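Local coordinates for metallo-beta-lactamase superfamily protein (Thermus thermophilus, PDB 2ZZI) that probably acts as a metal-dependent hydrolase of the metallo-beta-lactamase superfamily, here carrying two iron(III) ions at a site where zinc has also been seen, at residues 26-31 against 50-55; 78-83 against 125-130; 142-147 against 182-187. One frame throughout, in Å; residues are numbered along the deposited sequence.

Overall arrangement
The three contacts follow one another along the chain and converge on a single dinuclear metal site. Interaction 1 lies in the six-stranded sheet, between strands 23-27 and 50-51; interaction 3 lies in the other sheet, where strand 139-147 meets the end of strand 179-182. Interaction 2 joins the start of helix 81-92 to the loop before strand 130-134. Its centre is about 12 Å from that of interaction 1 and about 17 Å from that of interaction 3, while the centres of interactions 1 and 3 are about 13 Å apart. Each supplies a ligand to the same iron, so loops from both sheets build the site together.

Interaction 1 of 3, residues 26-31 against 50-55; sequences LIDPGD and ILLTHA. With FE (Fe (III) ion), chain C.
Asp28 meets Thr53 through both carboxylate oxygens. OD1 accepts the backbone N-H of Thr53 at 2.9 Å in a nearly straight bond (164° at the hydrogen), and OD2 takes the hydroxyl OG1 of Thr53 at 2.6 Å; each oxygen uses its syn lone pair, so Thr53 is held by both carboxylate oxygens. The two side chains cross at about a right angle. With CG beside its backbone N (chi1 -56°), Asp28 swings its carboxylate over to the 50-55 side. Thr53 OG1 sits between its own N and carbonyl carbon (chi1 53°), where it also accepts a hydrogen bond from ND1 of His54 at 3.2 Å, tilted out of the imidazole plane. The same Asp28 OD2 accepts a hydrogen bond from ND1 of His59, so this second-shell carboxylate probably helps to orient His59 directly and His54 through Thr53 OG1.

Behind this end the strands pair in parallel: Leu51 N bonds to Leu26 O at 2.7 Å, and Asp28 N to Leu51 O at 2.8 Å. Ile27 CG2 touches Thr53 CG2 at 3.9 Å, these side chains also crossing nearly at right angles. From the other face of the sheet, Pro29 CD packs against both Ile50 CG2 at 3.6 Å and Leu52 CD2 at 3.7 Å, and Pro29 also lies against helix 63-70. His54 NE2 binds iron, joined by His56, His125 and Asp144. Parallel strands 23-27 and 50-51, linked through helix 33-43, form a beta-alpha-beta crossover leading into the HxHxDH metal-binding motif of the metallo-beta-lactamase fold.

Interaction 2 of 3, residues 78-83 against 125-130; sequences PLDLPL and HSPGHV. With FE (Fe (III) ion), chain C.
Asp80 OD2 is gripped from two directions: the hydroxyl OG of Ser126 donates to it at 2.8 Å, on the syn lone pair, and the backbone N of Ala55 gives it a second hydrogen bond. Ser126 reaches it because OG stands between its backbone N and carbonyl carbon (chi1 75°). The other oxygen, OD1, faces the N-H of Gly128, modelled too close for its length to be trusted. Through Ser126 OG and Ala55 N the carboxylate ties the type I turn that runs from Ser126 to His129 to the loop holding His54, and it appears to span the first and third residues of that turn. The donors from Ser126 and Ala55 probably help to fix the rotation of the group and would help to compensate the buried carboxylate.

Around this polar core the packing is mostly apolar. Leu79 lies alongside the turn, its CB 3.7 Å from Gly128 CA and 4.1 Å from Pro127 CB. Gly128, with no side chain to interpose, lets the two backbones close to 4.3 Å between its CA and that of Leu79. Four residues on, in helix 81-92, Leu83 meets Pro127 tip to tip, Leu83 CD1 coming to 3.5 Å from Pro127 CD and 3.8 Å from Ser126 CB. At the start of the same loop His125 NE2 binds iron at 2.1 Å, and at its far end the His129 ring stacks on that of His54. The 3-10 turn 78-80, which follows strand 74-76 and immediately precedes helix 81-92, is thus pressed against the metal-binding loop between strands 117-121 and 130-134.

Interaction 3 of 3, residues 142-147 against 182-187; sequences SGDLLF and PGHGPG. With FE (Fe (III) ion), chain D; FE (Fe (III) ion), chain C.
Phe147 and His184 lie side by side and point the same way, their ring centroids 5.9 Å apart and planes at 73°, an oblique pairing. Phe147 CE1 lies at the edge of the imidazole and 3.8 Å from His184 CB. At the edge of the phenyl ring lie Pro182 CB, 4.0 Å from Phe147 CD1, and the backbone N of Gly183. The Asp144 carboxylate also stands at the imidazole edge, its plane turned 43° from that of His184. CG of Asp144 lies beside its backbone N (chi1 -74°), which carries the carboxylate to the metals: OD2 binds both irons, at 2.1 Å to the one in chain C and 2.2 Å to the one in chain D. His184 NE2 binds the chain D iron at 2.1 Å.

An aspartate bridges the two metals, as in glyoxalase II and related dinuclear hydrolases of the metallo-beta-lactamase fold; here Asp58 and His59 add further ligands to the chain D iron. The loop bearing Asp144 turns sharply in a type II' turn from Ser142 to Leu145, with Gly143 at positive phi and Leu145 N hydrogen-bonded to Ser142 O. Gly183 N donates to Gly143 O at 2.8 Å, joining the two segments. Beyond the turn, the Leu146 side chain packs on helices 161-171 and 190-196.

Interaction 1 of 3, residues 26-31 against 50-55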
loop_
_atom_site.group_PDB
_atom_site.type_symbol
_atom_site.label_atom_id
_atom_site.label_comp_id
_atom_site.label_asym_id
_atom_site.label_seq_id
_atom_site.Cartn_x
_atom_site.Cartn_y
_atom_site.Cartn_z
ATOM N N LEU A 26 6.851 7.444 0.906
ATOM C CA LEU A 26 5.428 7.498 1.228
ATOM C C LEU A 26 4.659 6.336 0.595
ATOM O O LEU A 26 4.622 6.202 -0.627
ATOM C CB LEU A 26 4.833 8.826 0.770
ATOM C CG LEU A 26 3.402 9.061 1.237
ATOM C CD1 LEU A 26 3.367 9.161 2.755
ATOM C CD2 LEU A 26 2.823 10.303 0.588
ATOM N N ILE A 27 4.043 5.506 1.431
ATOM C CA ILE A 27 3.295 4.337 0.960
ATOM C C ILE A 27 1.783 4.606 0.867
ATOM O O ILE A 27 1.138 4.920 1.859
ATOM C CB ILE A 27 3.560 3.117 1.867
ATOM C CG1 ILE A 27 5.065 2.899 2.034
ATOM C CG2 ILE A 27 2.915 1.871 1.299
ATOM C CD1 ILE A 27 5.426 1.672 2.853
ATOM N N ASP A 28 1.228 4.493 -0.335
ATOM C CA ASP A 28 -0.222 4.619 -0.558
ATOM C C ASP A 28 -0.828 5.954 -0.117
ATOM O O ASP A 28 -1.614 5.997 0.832
ATOM C CB ASP A 28 -0.992 3.478 0.122
ATOM C CG ASP A 28 -0.530 2.103 -0.327
ATOM O OD1 ASP A 28 0.319 2.020 -1.240
ATOM O OD2 ASP A 28 -1.015 1.104 0.244
ATOM N N PRO A 29 -0.472 7.048 -0.813
ATOM C CA PRO A 29 -1.109 8.336 -0.572
ATOM C C PRO A 29 -2.543 8.312 -1.074
ATOM O O PRO A 29 -2.812 8.746 -2.193
ATOM C CB PRO A 29 -0.280 9.293 -1.423
ATOM C CG PRO A 29 0.289 8.442 -2.491
ATOM C CD PRO A 29 0.580 7.138 -1.838
ATOM N N GLY A 30 -3.455 7.817 -0.243
ATOM C CA GLY A 30 -4.820 7.533 -0.671
ATOM C C GLY A 30 -5.669 8.720 -1.075
ATOM O O GLY A 30 -6.392 8.671 -2.070
ATOM N N ASP A 31 -5.595 9.791 -0.299
ATOM C CA ASP A 31 -6.410 10.966 -0.565
ATOM C C ASP A 31 -5.954 12.111 0.331
ATOM O O ASP A 31 -4.966 11.974 1.058
ATOM C CB ASP A 31 -7.882 10.640 -0.317
ATOM C CG ASP A 31 -8.814 11.684 -0.890
ATOM O OD1 ASP A 31 -8.323 12.756 -1.311
ATOM O OD2 ASP A 31 -10.039 11.431 -0.925
ATOM N N ILE A 50 7.029 7.894 -3.840
ATOM C CA ILE A 50 5.737 7.306 -3.499
ATOM C C ILE A 50 5.692 5.827 -3.878
ATOM O O ILE A 50 5.817 5.480 -5.047
ATOM C CB ILE A 50 4.592 8.024 -4.235
ATOM C CG1 ILE A 50 4.401 9.438 -3.683
ATOM C CG2 ILE A 50 3.304 7.229 -4.116
ATOM C CD1 ILE A 50 3.198 10.148 -4.251
ATOM N N LEU A 51 5.522 4.959 -2.885
ATOM C CA LEU A 51 5.366 3.521 -3.123
ATOM C C LEU A 51 3.909 3.069 -2.988
ATOM O O LEU A 51 3.212 3.436 -2.040
ATOM C CB LEU A 51 6.254 2.708 -2.182
ATOM C CG LEU A 51 7.702 2.622 -2.645
ATOM C CD1 LEU A 51 8.246 4.021 -2.879
ATOM C CD2 LEU A 51 8.567 1.849 -1.659
ATOM N N LEU A 52 3.462 2.263 -3.945
ATOM C CA LEU A 52 2.088 1.794 -3.968
ATOM C C LEU A 52 2.035 0.285 -3.807
ATOM O O LEU A 52 2.660 -0.444 -4.569
ATOM C CB LEU A 52 1.430 2.202 -5.280
ATOM C CG LEU A 52 1.546 3.694 -5.585
ATOM C CD1 LEU A 52 0.834 4.039 -6.879
ATOM C CD2 LEU A 52 0.978 4.491 -4.423
ATOM N N THR A 53 1.293 -0.178 -2.807
ATOM C CA THR A 53 1.137 -1.609 -2.572
ATOM C C THR A 53 0.235 -2.213 -3.635
ATOM O O THR A 53 0.448 -3.342 -4.070
ATOM C CB THR A 53 0.550 -1.897 -1.185
ATOM O OG1 THR A 53 -0.653 -1.143 -1.015
ATOM C CG2 THR A 53 1.526 -1.511 -0.106
ATOM N N HIS A 54 -0.780 -1.452 -4.037
ATOM C CA HIS A 54 -1.619 -1.795 -5.185
ATOM C C HIS A 54 -2.291 -0.537 -5.723
ATOM O O HIS A 54 -2.156 0.532 -5.140
ATOM C CB HIS A 54 -2.637 -2.903 -4.859
ATOM C CG HIS A 54 -3.603 -2.557 -3.769
ATOM N ND1 HIS A 54 -3.225 -2.420 -2.451
ATOM C CD2 HIS A 54 -4.942 -2.353 -3.799
ATOM C CE1 HIS A 54 -4.284 -2.130 -1.719
ATOM N NE2 HIS A 54 -5.340 -2.086 -2.512
ATOM N N ALA A 55 -3.003 -0.652 -6.838
ATOM C CA ALA A 55 -3.450 0.539 -7.554
ATOM C C ALA A 55 -4.921 0.849 -7.341
ATOM O O ALA A 55 -5.550 1.509 -8.175
ATOM C CB ALA A 55 -3.149 0.407 -9.043
HETATM FE FE FE C . -7.512 -2.563 -2.133
HETATM O O HOH W 1 -8.667 -1.351 -2.044
#

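Interaction 2 of 3, residues 78-83 against 125-130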
loop_
_atom_site.group_PDB
_atom_site.type_symbol
_atom_site.label_atom_id
_atom_site.label_comp_id
_atom_site.label_asym_id
_atom_site.label_seq_id
_atom_site.Cartn_x
_atom_site.Cartn_y
_atom_site.Cartn_z
ATOM N N PRO A 78 3.763 -3.296 -12.297
ATOM C CA PRO A 78 3.208 -3.225 -13.650
ATOM C C PRO A 78 1.891 -3.988 -13.845
ATOM O O PRO A 78 1.049 -3.551 -14.629
ATOM C CB PRO A 78 4.311 -3.847 -14.525
ATOM C CG PRO A 78 5.348 -4.376 -13.577
ATOM C CD PRO A 78 5.199 -3.609 -12.312
ATOM N N LEU A 79 1.714 -5.113 -13.158
ATOM C CA LEU A 79 0.475 -5.878 -13.289
ATOM C C LEU A 79 -0.752 -5.104 -12.813
ATOM O O LEU A 79 -1.879 -5.507 -13.081
ATOM C CB LEU A 79 0.558 -7.224 -12.562
ATOM C CG LEU A 79 1.380 -8.344 -13.204
ATOM C CD1 LEU A 79 0.853 -9.679 -12.735
ATOM C CD2 LEU A 79 1.345 -8.273 -14.719
ATOM N N ASP A 80 -0.535 -3.993 -12.113
ATOM C CA ASP A 80 -1.644 -3.176 -11.617
ATOM C C ASP A 80 -1.849 -1.898 -12.431
ATOM O O ASP A 80 -2.772 -1.123 -12.171
ATOM C CB ASP A 80 -1.447 -2.833 -10.137
ATOM C CG ASP A 80 -2.230 -3.750 -9.208
ATOM O OD1 ASP A 80 -2.649 -4.840 -9.643
ATOM O OD2 ASP A 80 -2.436 -3.374 -8.038
ATOM N N LEU A 81 -0.982 -1.675 -13.413
ATOM C CA LEU A 81 -1.095 -0.498 -14.266
ATOM C C LEU A 81 -2.522 -0.275 -14.732
ATOM O O LEU A 81 -3.081 0.796 -14.506
ATOM C CB LEU A 81 -0.168 -0.607 -15.474
ATOM C CG LEU A 81 1.025 0.348 -15.508
ATOM C CD1 LEU A 81 0.541 1.772 -15.695
ATOM C CD2 LEU A 81 1.842 0.216 -14.247
ATOM N N PRO A 82 -3.120 -1.290 -15.388
ATOM C CA PRO A 82 -4.497 -1.203 -15.898
ATOM C C PRO A 82 -5.469 -0.665 -14.847
ATOM O O PRO A 82 -6.227 0.259 -15.125
ATOM C CB PRO A 82 -4.832 -2.654 -16.246
ATOM C CG PRO A 82 -3.520 -3.267 -16.562
ATOM C CD PRO A 82 -2.516 -2.608 -15.659
ATOM N N LEU A 83 -5.436 -1.246 -13.653
ATOM C CA LEU A 83 -6.236 -0.770 -12.541
ATOM C C LEU A 83 -5.852 0.664 -12.218
ATOM O O LEU A 83 -6.699 1.562 -12.195
ATOM C CB LEU A 83 -6.008 -1.652 -11.313
ATOM C CG LEU A 83 -6.525 -3.086 -11.390
ATOM C CD1 LEU A 83 -6.134 -3.868 -10.154
ATOM C CD2 LEU A 83 -8.029 -3.084 -11.556
ATOM N N HIS A 125 -5.623 -9.837 -3.996
ATOM C CA HIS A 125 -6.486 -8.672 -3.843
ATOM C C HIS A 125 -6.474 -7.907 -5.160
ATOM O O HIS A 125 -7.484 -7.344 -5.578
ATOM C CB HIS A 125 -6.006 -7.785 -2.700
ATOM C CG HIS A 125 -6.865 -6.583 -2.467
ATOM N ND1 HIS A 125 -8.035 -6.635 -1.740
ATOM C CD2 HIS A 125 -6.724 -5.296 -2.861
ATOM C CE1 HIS A 125 -8.581 -5.432 -1.702
ATOM N NE2 HIS A 125 -7.803 -4.601 -2.373
ATOM N N SER A 126 -5.317 -7.906 -5.810
ATOM C CA SER A 126 -5.186 -7.387 -7.158
ATOM C C SER A 126 -3.967 -8.029 -7.819
ATOM O O SER A 126 -3.129 -8.621 -7.143
ATOM C CB SER A 126 -5.078 -5.859 -7.156
ATOM O OG SER A 126 -3.798 -5.428 -6.728
ATOM N N PRO A 127 -3.878 -7.921 -9.151
ATOM C CA PRO A 127 -2.861 -8.581 -9.965
ATOM C C PRO A 127 -1.448 -8.103 -9.671
ATOM O O PRO A 127 -0.500 -8.868 -9.806
ATOM C CB PRO A 127 -3.246 -8.186 -11.392
ATOM C CG PRO A 127 -4.669 -7.776 -11.315
ATOM C CD PRO A 127 -4.840 -7.168 -9.970
ATOM N N GLY A 128 -1.307 -6.843 -9.282
ATOM C CA GLY A 128 0.012 -6.277 -9.016
ATOM C C GLY A 128 0.231 -5.885 -7.568
ATOM O O GLY A 128 0.973 -4.954 -7.276
ATOM N N HIS A 129 -0.414 -6.602 -6.657
ATOM C CA HIS A 129 -0.333 -6.288 -5.241
ATOM C C HIS A 129 0.986 -6.776 -4.662
ATOM O O HIS A 129 1.365 -7.934 -4.845
ATOM C CB HIS A 129 -1.500 -6.930 -4.494
ATOM C CG HIS A 129 -1.716 -6.380 -3.121
ATOM N ND1 HIS A 129 -0.900 -6.694 -2.057
ATOM C CD2 HIS A 129 -2.660 -5.541 -2.637
ATOM C CE1 HIS A 129 -1.331 -6.070 -0.976
ATOM N NE2 HIS A 129 -2.398 -5.364 -1.302
ATOM N N VAL A 130 1.684 -5.884 -3.965
ATOM C CA VAL A 130 2.964 -6.224 -3.354
ATOM C C VAL A 130 2.945 -5.964 -1.853
ATOM O O VAL A 130 1.989 -5.403 -1.316
ATOM C CB VAL A 130 4.123 -5.415 -3.972
ATOM C CG1 VAL A 130 4.108 -5.531 -5.496
ATOM C CG2 VAL A 130 4.038 -3.955 -3.541
HETATM FE FE FE C . -7.512 -2.563 -2.133
HETATM O O HOH W 1 -8.667 -1.351 -2.044
#

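Interaction 3 of 3, residues 142-147 against 182-187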
loop_
_atom_site.group_PDB
_atom_site.type_symbol
_atom_site.label_atom_id
_atom_site.label_comp_id
_atom_site.label_asym_id
_atom_site.label_seq_id
_atom_site.Cartn_x
_atom_site.Cartn_y
_atom_site.Cartn_z
ATOM N N SER A 142 1.755 -4.254 4.124
ATOM C CA SER A 142 1.128 -5.252 3.274
ATOM C C SER A 142 -0.216 -4.812 2.707
ATOM O O SER A 142 -1.032 -5.640 2.322
ATOM C CB SER A 142 0.971 -6.560 4.046
ATOM O OG SER A 142 0.288 -6.343 5.265
ATOM N N GLY A 143 -0.445 -3.509 2.646
ATOM C CA GLY A 143 -1.671 -2.990 2.056
ATOM C C GLY A 143 -2.926 -3.718 2.499
ATOM O O GLY A 143 -3.132 -3.954 3.696
ATOM N N ASP A 144 -3.762 -4.073 1.524
ATOM C CA ASP A 144 -5.056 -4.700 1.781
ATOM C C ASP A 144 -4.956 -6.210 1.891
ATOM O O ASP A 144 -5.965 -6.897 1.988
ATOM C CB ASP A 144 -6.058 -4.328 0.689
ATOM C CG ASP A 144 -6.550 -2.899 0.806
ATOM O OD1 ASP A 144 -6.103 -2.174 1.725
ATOM O OD2 ASP A 144 -7.391 -2.497 -0.025
ATOM N N LEU A 145 -3.735 -6.725 1.877
ATOM C CA LEU A 145 -3.513 -8.157 1.997
ATOM C C LEU A 145 -4.056 -8.688 3.325
ATOM O O LEU A 145 -5.009 -9.476 3.348
ATOM C CB LEU A 145 -2.023 -8.477 1.859
ATOM C CG LEU A 145 -1.635 -9.819 1.234
ATOM N N LEU A 146 -3.460 -8.246 4.430
ATOM C CA LEU A 146 -3.836 -8.753 5.752
ATOM C C LEU A 146 -4.390 -7.686 6.692
ATOM O O LEU A 146 -3.771 -6.649 6.894
ATOM C CB LEU A 146 -2.645 -9.452 6.410
ATOM C CG LEU A 146 -2.931 -10.171 7.727
ATOM C CD1 LEU A 146 -4.053 -11.185 7.557
ATOM C CD2 LEU A 146 -1.672 -10.843 8.247
ATOM N N PHE A 147 -5.555 -7.955 7.271
ATOM C CA PHE A 147 -6.161 -7.052 8.242
ATOM C C PHE A 147 -6.186 -7.656 9.649
ATOM O O PHE A 147 -5.897 -8.838 9.836
ATOM C CB PHE A 147 -7.589 -6.694 7.830
ATOM C CG PHE A 147 -7.691 -6.021 6.490
ATOM C CD1 PHE A 147 -6.976 -4.870 6.218
ATOM C CD2 PHE A 147 -8.529 -6.524 5.511
ATOM C CE1 PHE A 147 -7.082 -4.248 4.987
ATOM C CE2 PHE A 147 -8.638 -5.902 4.285
ATOM C CZ PHE A 147 -7.914 -4.764 4.024
ATOM N N PRO A 182 -1.393 -2.492 7.761
ATOM C CA PRO A 182 -2.382 -2.733 6.730
ATOM C C PRO A 182 -2.909 -1.426 6.172
ATOM O O PRO A 182 -2.716 -0.384 6.781
ATOM C CB PRO A 182 -3.485 -3.463 7.492
ATOM C CG PRO A 182 -3.411 -2.896 8.876
ATOM C CD PRO A 182 -2.007 -2.384 9.095
ATOM N N GLY A 183 -3.572 -1.484 5.023
ATOM C CA GLY A 183 -4.055 -0.282 4.367
ATOM C C GLY A 183 -5.346 0.215 4.973
ATOM O O GLY A 183 -5.876 1.240 4.560
ATOM N N HIS A 184 -5.853 -0.519 5.956
ATOM C CA HIS A 184 -7.119 -0.184 6.602
ATOM C C HIS A 184 -7.156 -0.745 8.014
ATOM O O HIS A 184 -6.786 -1.895 8.244
ATOM C CB HIS A 184 -8.305 -0.777 5.834
ATOM C CG HIS A 184 -8.440 -0.293 4.424
ATOM N ND1 HIS A 184 -9.159 0.835 4.090
ATOM C CD2 HIS A 184 -7.987 -0.808 3.257
ATOM C CE1 HIS A 184 -9.125 1.004 2.781
ATOM N NE2 HIS A 184 -8.422 0.019 2.251
ATOM N N GLY A 185 -7.613 0.062 8.960
ATOM C CA GLY A 185 -7.856 -0.429 10.311
ATOM C C GLY A 185 -6.611 -0.654 11.145
ATOM O O GLY A 185 -5.500 -0.379 10.710
ATOM N N PRO A 186 -6.796 -1.171 12.360
ATOM C CA PRO A 186 -5.741 -1.338 13.345
ATOM C C PRO A 186 -4.613 -2.244 12.865
ATOM O O PRO A 186 -4.849 -3.166 12.092
ATOM C CB PRO A 186 -6.468 -1.996 14.520
ATOM C CG PRO A 186 -7.907 -1.643 14.323
ATOM C CD PRO A 186 -8.094 -1.658 12.853
ATOM N N GLY A 187 -3.398 -1.980 13.331
ATOM C CA GLY A 187 -2.256 -2.813 13.002
ATOM C C GLY A 187 -2.357 -4.131 13.741
ATOM O O GLY A 187 -3.293 -4.341 14.510
HETATM FE FE FE D . -8.178 -0.467 0.218
HETATM FE FE FE C . -7.512 -2.563 -2.133
HETATM O O HOH W 1 -8.667 -1.351 -2.044
#